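Local coordinates for Ras-related protein Rab-21 (Homo sapiens, PDB 1Z08) that belongs to the Ras-related Rab family of small GTPases and binds phosphoaminophosphonic acid-guanylate ester together with a magnesium ion, at residues Lys47-Ile59 with Glu158-Thr170. The protein carries 1 engineered substitution. Residues are numbered along the deposited sequence; the frame is centred on the assembly and turned at random.
Sequences KLNIGGKRVNLAI and ELFLDLCKRMIET
Cys164 is the bump that the hairpin receives: its SG enters a hollow walled by Leu48, Val55 and Leu57. The evidence is the spread of distances around that sulfur, with Leu57 CD1 at 3.6 Å, Val55 CG1 at 3.9 Å and Leu48 CD2 at 4.0 Å from Cys164 SG. A chi1 of -74° places the sulfur anti to the carbonyl carbon of Cys164, which points it at the hairpin between those three side chains. Ile50, at the start of the turn, is the projection from the hairpin side. Its extended chain (chi2 173°) carries CD1 to 3.6 Å from Cys164 CB, while its CG1 flanks Leu161 CD1. Ile168 meets the same methyl tip to tip, Ile50 CD1 lying 3.8 Å from Ile168 CD1, and it also reaches across to Val55 CG2. Leu57 straddles the sulfur with both methyls: CD1 goes on to Met167 CE, whose chain bends at its last torsion, and CD2 lies 3.9 Å from Phe160 CD1. Toward the start of the helix segment, Ile59 CD1 comes to 3.9 Å from Phe160 CE1, and both aliphatic groups approach that ring obliquely. No hydrogen bond joins the two segments, so the contact rests on apolar side-chain packing. The axes of 54-59 and 158-168 are 10.6 Å apart at an angle of 109°, so the helix lies across the strand, as the C-terminal helix does in the Ras-like fold. Around this interface, strand 5-12 continues the floor, with Phe7 touching Val55 and Met167; Tyr26 of helix 19-28 stacks on Phe160, and Leu159 and Leu163 rest on strand 113-119.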
# COMPACT_ATOMS: atom_id res chain seq x y z
N LYS A 47 -2.54 14.38 6.95
CA LYS A 47 -3.22 14.48 8.24
C LYS A 47 -4.63 13.92 8.18
O LYS A 47 -5.38 14.18 7.24
CB LYS A 47 -3.23 15.93 8.72
N LEU A 48 -4.99 13.13 9.19
CA LEU A 48 -6.32 12.54 9.30
C LEU A 48 -6.94 12.82 10.67
O LEU A 48 -6.24 12.82 11.69
CB LEU A 48 -6.28 11.02 9.09
CG LEU A 48 -6.06 10.41 7.71
CD1 LEU A 48 -4.59 10.20 7.42
CD2 LEU A 48 -6.80 9.08 7.62
N ASN A 49 -8.24 13.06 10.69
CA ASN A 49 -9.00 13.12 11.93
C ASN A 49 -10.05 12.02 11.90
O ASN A 49 -10.96 12.04 11.07
CB ASN A 49 -9.65 14.50 12.10
CG ASN A 49 -10.07 14.78 13.54
OD1 ASN A 49 -9.54 15.67 14.19
ND2 ASN A 49 -11.03 14.01 14.03
N ILE A 50 -9.90 11.03 12.78
CA ILE A 50 -10.76 9.85 12.75
C ILE A 50 -11.93 9.92 13.74
O ILE A 50 -13.08 10.16 13.33
CB ILE A 50 -9.95 8.53 12.89
CG1 ILE A 50 -8.93 8.42 11.74
CG2 ILE A 50 -10.87 7.31 12.90
CD1 ILE A 50 -7.95 7.27 11.86
N GLY A 51 -11.66 9.72 15.02
CA GLY A 51 -12.70 9.79 16.05
C GLY A 51 -12.47 10.95 16.99
O GLY A 51 -12.63 10.82 18.20
N GLY A 52 -12.09 12.10 16.42
CA GLY A 52 -11.62 13.23 17.21
C GLY A 52 -10.11 13.19 17.36
O GLY A 52 -9.48 14.19 17.72
N LYS A 53 -9.53 12.02 17.09
CA LYS A 53 -8.10 11.79 17.22
C LYS A 53 -7.34 12.25 15.97
O LYS A 53 -7.68 11.87 14.85
CB LYS A 53 -7.83 10.32 17.50
N ARG A 54 -6.33 13.09 16.19
CA ARG A 54 -5.49 13.59 15.11
C ARG A 54 -4.42 12.57 14.75
O ARG A 54 -3.62 12.16 15.60
CB ARG A 54 -4.85 14.92 15.51
N VAL A 55 -4.41 12.15 13.49
CA VAL A 55 -3.45 11.17 12.99
C VAL A 55 -2.57 11.83 11.93
O VAL A 55 -3.07 12.35 10.93
CB VAL A 55 -4.16 9.92 12.41
CG1 VAL A 55 -3.15 8.94 11.82
CG2 VAL A 55 -5.01 9.24 13.47
N ASN A 56 -1.25 11.81 12.15
CA ASN A 56 -0.29 12.31 11.18
C ASN A 56 0.43 11.14 10.50
O ASN A 56 1.07 10.33 11.17
CB ASN A 56 0.73 13.24 11.83
CG ASN A 56 0.09 14.40 12.57
OD1 ASN A 56 -1.10 14.70 12.39
ND2 ASN A 56 0.87 15.07 13.41
N LEU A 57 0.31 11.06 9.18
CA LEU A 57 0.93 9.99 8.41
C LEU A 57 2.16 10.47 7.66
O LEU A 57 2.12 11.48 6.96
CB LEU A 57 -0.07 9.40 7.41
CG LEU A 57 -0.56 7.95 7.58
CD1 LEU A 57 -0.89 7.59 9.02
CD2 LEU A 57 -1.76 7.72 6.66
N ALA A 58 3.26 9.73 7.83
CA ALA A 58 4.44 9.89 7.00
C ALA A 58 4.39 8.79 5.95
O ALA A 58 4.69 7.63 6.25
CB ALA A 58 5.71 9.79 7.84
N ILE A 59 3.98 9.16 4.75
CA ILE A 59 3.76 8.20 3.67
C ILE A 59 4.98 8.14 2.77
O ILE A 59 5.26 9.08 2.02
CB ILE A 59 2.49 8.54 2.85
CG1 ILE A 59 1.25 8.59 3.75
CG2 ILE A 59 2.30 7.53 1.70
CD1 ILE A 59 0.00 9.14 3.08
N GLU A 158 -10.56 4.54 1.81
CA GLU A 158 -10.86 3.38 2.65
C GLU A 158 -9.60 2.65 3.11
O GLU A 158 -9.50 2.24 4.27
CB GLU A 158 -11.80 2.42 1.89
CG GLU A 158 -13.19 3.00 1.56
CD GLU A 158 -13.27 3.74 0.22
OE1 GLU A 158 -12.27 4.34 -0.23
OE2 GLU A 158 -14.36 3.72 -0.39
N LEU A 159 -8.64 2.49 2.20
CA LEU A 159 -7.36 1.84 2.51
C LEU A 159 -6.60 2.55 3.62
O LEU A 159 -6.21 1.93 4.62
CB LEU A 159 -6.47 1.74 1.25
CG LEU A 159 -4.97 1.45 1.41
CD1 LEU A 159 -4.70 0.06 1.98
CD2 LEU A 159 -4.24 1.65 0.09
N PHE A 160 -6.37 3.85 3.45
CA PHE A 160 -5.60 4.62 4.43
C PHE A 160 -6.35 4.79 5.75
O PHE A 160 -5.73 4.74 6.81
CB PHE A 160 -5.17 5.97 3.85
CG PHE A 160 -4.01 5.87 2.90
CD1 PHE A 160 -2.70 5.78 3.37
CD2 PHE A 160 -4.22 5.87 1.52
CE1 PHE A 160 -1.63 5.68 2.50
CE2 PHE A 160 -3.15 5.77 0.63
CZ PHE A 160 -1.85 5.68 1.12
N LEU A 161 -7.66 4.96 5.68
CA LEU A 161 -8.49 5.06 6.88
C LEU A 161 -8.43 3.77 7.69
O LEU A 161 -8.24 3.81 8.91
CB LEU A 161 -9.95 5.41 6.53
CG LEU A 161 -10.97 5.45 7.68
CD1 LEU A 161 -10.67 6.58 8.66
CD2 LEU A 161 -12.40 5.59 7.15
N ASP A 162 -8.58 2.63 7.01
CA ASP A 162 -8.55 1.33 7.68
C ASP A 162 -7.17 1.03 8.25
O ASP A 162 -7.07 0.51 9.37
CB ASP A 162 -8.99 0.21 6.73
CG ASP A 162 -9.39 -1.05 7.47
OD1 ASP A 162 -8.79 -2.12 7.22
OD2 ASP A 162 -10.30 -0.98 8.33
N LEU A 163 -6.12 1.35 7.50
CA LEU A 163 -4.75 1.15 7.97
C LEU A 163 -4.49 1.94 9.25
O LEU A 163 -3.90 1.42 10.20
CB LEU A 163 -3.72 1.49 6.88
CG LEU A 163 -2.22 1.37 7.17
CD1 LEU A 163 -1.80 -0.00 7.67
CD2 LEU A 163 -1.42 1.73 5.93
N CYS A 164 -4.95 3.19 9.28
CA CYS A 164 -4.84 4.06 10.45
C CYS A 164 -5.57 3.48 11.66
O CYS A 164 -5.04 3.50 12.78
CB CYS A 164 -5.36 5.46 10.14
SG CYS A 164 -4.26 6.44 9.10
N LYS A 165 -6.79 2.98 11.44
CA LYS A 165 -7.58 2.34 12.50
C LYS A 165 -6.84 1.14 13.09
O LYS A 165 -6.81 0.97 14.31
CB LYS A 165 -8.94 1.89 11.97
CG LYS A 165 -9.93 3.00 11.71
CD LYS A 165 -11.25 2.40 11.24
CE LYS A 165 -12.19 3.46 10.71
NZ LYS A 165 -13.42 2.83 10.14
N ARG A 166 -6.27 0.32 12.22
CA ARG A 166 -5.53 -0.87 12.63
C ARG A 166 -4.23 -0.52 13.36
O ARG A 166 -3.83 -1.22 14.30
CB ARG A 166 -5.24 -1.77 11.43
CG ARG A 166 -6.47 -2.41 10.79
CD ARG A 166 -6.14 -2.99 9.42
NE ARG A 166 -5.09 -4.01 9.50
CZ ARG A 166 -4.24 -4.30 8.51
NH1 ARG A 166 -4.29 -3.65 7.36
NH2 ARG A 166 -3.32 -5.24 8.70
N MET A 167 -3.57 0.56 12.94
CA MET A 167 -2.35 1.03 13.61
C MET A 167 -2.62 1.65 14.98
O MET A 167 -1.79 1.56 15.89
CB MET A 167 -1.56 2.00 12.72
CG MET A 167 -0.92 1.33 11.50
SD MET A 167 0.07 2.43 10.46
CE MET A 167 -1.13 3.69 10.03
N ILE A 168 -3.78 2.30 15.11
CA ILE A 168 -4.24 2.83 16.40
C ILE A 168 -4.54 1.68 17.37
O ILE A 168 -4.25 1.77 18.56
CB ILE A 168 -5.48 3.76 16.24
CG1 ILE A 168 -5.09 5.07 15.55
CG2 ILE A 168 -6.14 4.05 17.59
CD1 ILE A 168 -6.27 5.88 15.03
N GLU A 169 -5.11 0.60 16.84
CA GLU A 169 -5.50 -0.57 17.63
C GLU A 169 -4.33 -1.48 18.01
O GLU A 169 -4.49 -2.39 18.84
CB GLU A 169 -6.60 -1.36 16.91
N THR A 170 -3.16 -1.25 17.41
CA THR A 170 -1.96 -2.04 17.71
C THR A 170 -1.44 -1.75 19.12
O THR A 170 -1.26 -2.67 19.92
CB THR A 170 -0.83 -1.77 16.68
OG1 THR A 170 -1.31 -2.03 15.36
CG2 THR A 170 0.39 -2.65 16.95